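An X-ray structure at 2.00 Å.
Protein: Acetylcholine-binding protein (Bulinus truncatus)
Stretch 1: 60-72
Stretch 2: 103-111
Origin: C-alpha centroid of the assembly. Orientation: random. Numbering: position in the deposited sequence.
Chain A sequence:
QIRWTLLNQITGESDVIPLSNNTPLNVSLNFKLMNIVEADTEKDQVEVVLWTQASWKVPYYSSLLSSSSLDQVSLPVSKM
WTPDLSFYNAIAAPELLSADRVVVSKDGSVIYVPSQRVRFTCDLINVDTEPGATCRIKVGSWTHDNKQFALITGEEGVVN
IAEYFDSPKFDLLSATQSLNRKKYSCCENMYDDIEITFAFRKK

Stretch 1 60-72: YYSSLLSSSSLDQ
Stretch 2 103-111: VVSKDGSVI

A serine-rich loop packs against a β-hairpin, held by one lysine whose ammonium is bound by loop carbonyls, by a small apolar cluster, and by a single antiparallel bridge, burying 625 Å² in all.

The hairpin comprises strands 103-105 and 109-111, joined by a type I turn from Ser105 to Gly108. Val103 and Ile111 exchange backbone hydrogen bonds of 2.9 Å, N to O in both directions; Ser105 N donates to Ser109 O and Gly108 N to Ser105 O, each at 2.9 Å. At the turn, Asp107 (chi1 72°) accepts at OD1 from Ser109 OG (2.9 Å) and Ser109 N (3.2 Å), bracing the tip. Gly108 adopts phi/psi 89/9, where a CB would jam against the preceding carbonyl and also lie 3.1 Å from Ser62 N. Its bare CA instead lets Tyr61 CB approach to 3.8 Å.

Tyr60 and Tyr61 lie in a 3-10 segment, and Leu64 N hydrogen-bonds to Tyr61 O (2.9 Å). Ser62 CA lies 4.1 Å from Gly108 CA, and its small side chain (p) fits with CB 3.1 Å from Lys106 O. Farther on, Ser68 N donates to Leu65 O at 2.6 Å, and Ser68 OG (p) reaches the same oxygen at 3.2 Å, tightening the loop.

Lys106 has the most area covered by the opposite stretch, 144 Å². Its CB leaves sideways, but the long chain (chi angles -76°, -130°, 175°, -143°) carries NZ to the loop, donating to Ser68 O at 2.8 Å and Leu65 O at 3.1 Å. Lysine suits this site because its aliphatic portion can pack, with CG 4.1 Å from Leu65 CD1, while its ammonium donates to two loop carbonyls, one of which, Leu65 O, also accepts from Ser68 N and OG. Lys106 N adds a weak bond to Asp71 O, 3.5 Å at 125°.

The apolar cluster is buried. Tyr61 (chi1 m, chi2 9°) presents its ring edge to Val110, with CD2 3.8 Å from CG2, while its CB lies 4.3 Å from Val104 CG1. Leu64 (t, p) brings CD2 within 4.3 Å of that same Val104 CG1, and Leu65 (m, t) sets CD1 3.8 Å from Val104 O. Both valines are t; their compact, branched side chains fill the space beside the larger residues.

The stretch ends with extended Gln72 (-156/166), paired antiparallel with Ser105 in a non-hydrogen-bonded bridge, CA to CA 4.4 Å. Their side chains share a sheet face, and Gln72 (p, t) lays CD 3.7 Å from Val103 CG1.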

ATOM      1  N   TYR A  60     -11.576   9.893  31.229  1.00 32.02           N
ATOM      2  CA  TYR A  60     -12.447  10.839  30.521  1.00 31.43           C
ATOM      3  C   TYR A  60     -13.284  10.226  29.355  1.00 30.96           C
ATOM      4  O   TYR A  60     -14.317  10.788  28.997  1.00 31.64           O
ATOM      5  CB  TYR A  60     -11.698  12.140  30.162  1.00 31.57           C
ATOM      6  CG  TYR A  60     -11.027  12.254  28.789  1.00 30.25           C
ATOM      7  CD1 TYR A  60     -11.762  12.606  27.661  1.00 30.83           C
ATOM      8  CD2 TYR A  60      -9.658  12.097  28.657  1.00 31.01           C
ATOM      9  CE1 TYR A  60     -11.142  12.756  26.408  1.00 29.36           C
ATOM     10  CE2 TYR A  60      -9.018  12.243  27.419  1.00 29.36           C
ATOM     11  CZ  TYR A  60      -9.773  12.576  26.300  1.00 30.85           C
ATOM     12  OH  TYR A  60      -9.142  12.719  25.085  1.00 32.11           O
ATOM     13  N   TYR A  61     -12.856   9.069  28.824  1.00 29.89           N
ATOM     14  CA  TYR A  61     -13.579   8.327  27.777  1.00 29.33           C
ATOM     15  C   TYR A  61     -14.918   7.783  28.253  1.00 30.87           C
ATOM     16  O   TYR A  61     -15.799   7.506  27.435  1.00 30.54           O
ATOM     17  CB  TYR A  61     -12.763   7.133  27.201  1.00 27.97           C
ATOM     18  CG  TYR A  61     -11.520   7.432  26.363  1.00 25.09           C
ATOM     19  CD1 TYR A  61     -10.986   8.722  26.253  1.00 23.84           C
ATOM     20  CD2 TYR A  61     -10.845   6.385  25.717  1.00 24.80           C
ATOM     21  CE1 TYR A  61      -9.803   8.967  25.517  1.00 25.26           C
ATOM     22  CE2 TYR A  61      -9.681   6.619  24.977  1.00 23.94           C
ATOM     23  CZ  TYR A  61      -9.166   7.893  24.883  1.00 25.38           C
ATOM     24  OH  TYR A  61      -8.011   8.091  24.149  1.00 26.85           O
ATOM     25  N   SER A  62     -15.085   7.616  29.563  1.00 32.00           N
ATOM     26  CA  SER A  62     -16.322   6.989  30.079  1.00 33.36           C
ATOM     27  C   SER A  62     -17.596   7.771  29.716  1.00 33.80           C
ATOM     28  O   SER A  62     -18.677   7.206  29.677  1.00 34.76           O
ATOM     29  CB  SER A  62     -16.264   6.824  31.600  1.00 33.02           C
ATOM     30  OG  SER A  62     -16.290   8.095  32.236  1.00 34.33           O
ATOM     31  N   SER A  63     -17.462   9.066  29.457  1.00 34.24           N
ATOM     32  CA  SER A  63     -18.601   9.893  29.105  1.00 34.77           C
ATOM     33  C   SER A  63     -19.068   9.666  27.673  1.00 35.45           C
ATOM     34  O   SER A  63     -20.017  10.289  27.211  1.00 34.02           O
ATOM     35  CB  SER A  63     -18.243  11.354  29.292  1.00 34.86           C
ATOM     36  OG  SER A  63     -18.260  11.644  30.668  1.00 36.34           O
ATOM     37  N   LEU A  64     -18.377   8.789  26.962  1.00 36.32           N
ATOM     38  CA  LEU A  64     -18.726   8.505  25.590  1.00 38.13           C
ATOM     39  C   LEU A  64     -20.024   7.722  25.579  1.00 39.27           C
ATOM     40  O   LEU A  64     -20.820   7.849  24.656  1.00 39.34           O
ATOM     41  CB  LEU A  64     -17.597   7.707  24.925  1.00 38.04           C
ATOM     42  CG  LEU A  64     -17.426   7.671  23.405  1.00 38.98           C
ATOM     43  CD1 LEU A  64     -17.249   9.064  22.748  1.00 37.00           C
ATOM     44  CD2 LEU A  64     -16.232   6.775  23.089  1.00 38.20           C
ATOM     45  N   LEU A  65     -20.241   6.942  26.631  1.00 41.26           N
ATOM     46  CA  LEU A  65     -21.339   5.980  26.683  1.00 43.97           C
ATOM     47  C   LEU A  65     -22.390   6.223  27.760  1.00 46.09           C
ATOM     48  O   LEU A  65     -23.540   5.836  27.576  1.00 47.47           O
ATOM     49  CB  LEU A  65     -20.789   4.563  26.867  1.00 43.17           C
ATOM     50  CG  LEU A  65     -20.092   3.934  25.662  1.00 42.72           C
ATOM     51  CD1 LEU A  65     -19.736   2.506  26.000  1.00 41.58           C
ATOM     52  CD2 LEU A  65     -20.962   4.005  24.392  1.00 41.64           C
ATOM     53  N   SER A  66     -21.986   6.833  28.874  1.00 48.40           N
ATOM     54  CA  SER A  66     -22.805   6.990  30.092  1.00 50.66           C
ATOM     55  C   SER A  66     -24.341   7.161  29.916  1.00 52.02           C
ATOM     56  O   SER A  66     -25.118   6.724  30.779  1.00 52.46           O
ATOM     57  CB  SER A  66     -22.227   8.102  30.983  1.00 50.35           C
ATOM     58  OG  SER A  66     -22.047   9.295  30.235  1.00 51.35           O
ATOM     59  N   SER A  67     -24.763   7.778  28.808  1.00 53.30           N
ATOM     60  CA  SER A  67     -26.189   7.938  28.507  1.00 54.60           C
ATOM     61  C   SER A  67     -26.615   7.300  27.174  1.00 55.02           C
ATOM     62  O   SER A  67     -27.442   7.843  26.437  1.00 55.54           O
ATOM     63  CB  SER A  67     -26.568   9.422  28.541  1.00 54.87           C
ATOM     64  OG  SER A  67     -25.739  10.161  27.662  1.00 56.67           O
ATOM     65  N   SER A  68     -26.053   6.138  26.869  1.00 55.46           N
ATOM     66  CA  SER A  68     -26.469   5.393  25.692  1.00 55.70           C
ATOM     67  C   SER A  68     -26.752   3.950  26.101  1.00 55.79           C
ATOM     68  O   SER A  68     -26.285   3.479  27.162  1.00 56.11           O
ATOM     69  CB  SER A  68     -25.410   5.464  24.583  1.00 55.81           C
ATOM     70  OG  SER A  68     -24.364   4.542  24.811  1.00 55.99           O
ATOM     71  N   SER A  69     -27.525   3.260  25.266  1.00 54.99           N
ATOM     72  CA  SER A  69     -27.911   1.882  25.529  1.00 54.22           C
ATOM     73  C   SER A  69     -26.690   0.970  25.527  1.00 53.22           C
ATOM     74  O   SER A  69     -26.538   0.127  26.431  1.00 53.40           O
ATOM     75  CB  SER A  69     -28.948   1.420  24.506  1.00 54.50           C
ATOM     76  OG  SER A  69     -28.988   2.287  23.376  1.00 56.01           O
ATOM     77  N   LEU A  70     -25.816   1.185  24.531  1.00 51.42           N
ATOM     78  CA  LEU A  70     -24.553   0.449  24.339  1.00 48.99           C
ATOM     79  C   LEU A  70     -23.732   0.295  25.629  1.00 47.24           C
ATOM     80  O   LEU A  70     -23.474   1.286  26.308  1.00 46.79           O
ATOM     81  CB  LEU A  70     -23.692   1.157  23.274  1.00 48.97           C
ATOM     82  CG  LEU A  70     -24.189   1.405  21.844  1.00 48.87           C
ATOM     83  CD1 LEU A  70     -23.150   2.143  21.047  1.00 48.93           C
ATOM     84  CD2 LEU A  70     -24.528   0.122  21.134  1.00 49.80           C
ATOM     85  N   ASP A  71     -23.323  -0.936  25.945  1.00 45.28           N
ATOM     86  CA  ASP A  71     -22.443  -1.210  27.100  1.00 44.34           C
ATOM     87  C   ASP A  71     -20.975  -0.991  26.744  1.00 41.96           C
ATOM     88  O   ASP A  71     -20.124  -0.800  27.623  1.00 41.73           O
ATOM     89  CB  ASP A  71     -22.630  -2.647  27.621  1.00 45.02           C
ATOM     90  CG  ASP A  71     -24.100  -3.051  27.710  1.00 49.11           C
ATOM     91  OD1 ASP A  71     -24.906  -2.248  28.265  1.00 52.35           O
ATOM     92  OD2 ASP A  71     -24.544  -4.137  27.234  1.00 52.58           O
ATOM     93  N   GLN A  72     -20.692  -1.066  25.450  1.00 38.62           N
ATOM     94  CA  GLN A  72     -19.385  -0.753  24.908  1.00 36.22           C
ATOM     95  C   GLN A  72     -19.530  -0.359  23.439  1.00 33.73           C
ATOM     96  O   GLN A  72     -20.595  -0.548  22.844  1.00 31.89           O
ATOM     97  CB  GLN A  72     -18.445  -1.934  25.051  1.00 36.77           C
ATOM     98  CG  GLN A  72     -19.003  -3.223  24.522  1.00 40.10           C
ATOM     99  CD  GLN A  72     -18.121  -4.378  24.878  1.00 45.94           C
ATOM    100  OE1 GLN A  72     -17.609  -4.455  26.012  1.00 47.43           O
ATOM    101  NE2 GLN A  72     -17.918  -5.285  23.924  1.00 46.30           N
ATOM    102  N   VAL A 103     -12.276  -1.349  21.215  1.00 27.49           N
ATOM    103  CA  VAL A 103     -13.549  -1.382  21.921  1.00 27.74           C
ATOM    104  C   VAL A 103     -13.402  -0.676  23.246  1.00 28.88           C
ATOM    105  O   VAL A 103     -12.534  -1.021  24.048  1.00 27.31           O
ATOM    106  CB  VAL A 103     -14.035  -2.805  22.191  1.00 28.49           C
ATOM    107  CG1 VAL A 103     -15.311  -2.768  23.051  1.00 27.31           C
ATOM    108  CG2 VAL A 103     -14.256  -3.580  20.869  1.00 28.55           C
ATOM    109  N   VAL A 104     -14.255   0.326  23.437  1.00 29.23           N
ATOM    110  CA  VAL A 104     -14.256   1.198  24.595  1.00 30.49           C
ATOM    111  C   VAL A 104     -15.428   0.778  25.484  1.00 30.82           C
ATOM    112  O   VAL A 104     -16.552   0.645  25.004  1.00 29.75           O
ATOM    113  CB  VAL A 104     -14.450   2.674  24.168  1.00 30.21           C
ATOM    114  CG1 VAL A 104     -14.342   3.588  25.335  1.00 29.66           C
ATOM    115  CG2 VAL A 104     -13.450   3.060  23.103  1.00 29.94           C
ATOM    116  N   SER A 105     -15.133   0.550  26.763  1.00 31.86           N
ATOM    117  CA  SER A 105     -16.120   0.161  27.771  1.00 32.67           C
ATOM    118  C   SER A 105     -16.686   1.373  28.471  1.00 33.40           C
ATOM    119  O   SER A 105     -16.109   2.453  28.383  1.00 33.10           O
ATOM    120  CB  SER A 105     -15.460  -0.731  28.812  1.00 32.35           C
ATOM    121  OG  SER A 105     -15.021  -1.931  28.203  1.00 32.73           O
ATOM    122  N   LYS A 106     -17.780   1.175  29.220  1.00 35.36           N
ATOM    123  CA  LYS A 106     -18.460   2.266  29.956  1.00 36.83           C
ATOM    124  C   LYS A 106     -17.574   2.991  30.951  1.00 36.85           C
ATOM    125  O   LYS A 106     -17.799   4.155  31.237  1.00 37.07           O
ATOM    126  CB  LYS A 106     -19.717   1.767  30.693  1.00 37.93           C
ATOM    127  CG  LYS A 106     -20.931   1.531  29.778  1.00 40.22           C
ATOM    128  CD  LYS A 106     -22.231   2.206  30.274  1.00 43.43           C
ATOM    129  CE  LYS A 106     -23.346   1.999  29.216  1.00 44.55           C
ATOM    130  NZ  LYS A 106     -24.286   3.159  29.041  1.00 48.22           N
ATOM    131  N   ASP A 107     -16.570   2.320  31.493  1.00 36.60           N
ATOM    132  CA  ASP A 107     -15.676   3.007  32.409  1.00 36.90           C
ATOM    133  C   ASP A 107     -14.434   3.639  31.719  1.00 35.75           C
ATOM    134  O   ASP A 107     -13.543   4.170  32.378  1.00 35.19           O
ATOM    135  CB  ASP A 107     -15.282   2.066  33.547  1.00 37.29           C
ATOM    136  CG  ASP A 107     -14.334   0.967  33.097  1.00 41.22           C
ATOM    137  OD1 ASP A 107     -14.219   0.704  31.873  1.00 43.17           O
ATOM    138  OD2 ASP A 107     -13.645   0.313  33.907  1.00 44.17           O
ATOM    139  N   GLY A 108     -14.376   3.582  30.387  1.00 35.35           N
ATOM    140  CA  GLY A 108     -13.291   4.248  29.671  1.00 33.86           C
ATOM    141  C   GLY A 108     -12.079   3.354  29.502  1.00 33.52           C
ATOM    142  O   GLY A 108     -11.026   3.813  29.050  1.00 33.43           O
ATOM    143  N   SER A 109     -12.206   2.072  29.840  1.00 32.50           N
ATOM    144  CA  SER A 109     -11.126   1.162  29.516  1.00 32.28           C
ATOM    145  C   SER A 109     -11.233   0.754  28.043  1.00 31.06           C
ATOM    146  O   SER A 109     -12.322   0.747  27.483  1.00 30.95           O
ATOM    147  CB  SER A 109     -11.034  -0.025  30.483  1.00 32.54           C
ATOM    148  OG  SER A 109     -12.216  -0.772  30.451  1.00 36.83           O
ATOM    149  N   VAL A 110     -10.091   0.467  27.419  1.00 29.88           N
ATOM    150  CA  VAL A 110     -10.037   0.229  25.969  1.00 29.19           C
ATOM    151  C   VAL A 110      -9.329  -1.073  25.719  1.00 28.93           C
ATOM    152  O   VAL A 110      -8.336  -1.358  26.367  1.00 29.02           O
ATOM    153  CB  VAL A 110      -9.264   1.351  25.212  1.00 29.10           C
ATOM    154  CG1 VAL A 110      -9.294   1.087  23.718  1.00 27.76           C
ATOM    155  CG2 VAL A 110      -9.868   2.753  25.509  1.00 26.64           C
ATOM    156  N   ILE A 111      -9.841  -1.863  24.786  1.00 27.82           N
ATOM    157  CA  ILE A 111      -9.182  -3.087  24.389  1.00 28.86           C
ATOM    158  C   ILE A 111      -8.902  -3.012  22.890  1.00 27.94           C
ATOM    159  O   ILE A 111      -9.764  -2.548  22.108  1.00 26.83           O
ATOM    160  CB  ILE A 111     -10.047  -4.350  24.725  1.00 29.32           C
ATOM    161  CG1 ILE A 111     -10.385  -4.374  26.231  1.00 31.95           C
ATOM    162  CG2 ILE A 111      -9.257  -5.605  24.350  1.00 30.39           C
ATOM    163  CD1 ILE A 111     -11.451  -5.467  26.724  1.00 31.34           C
TER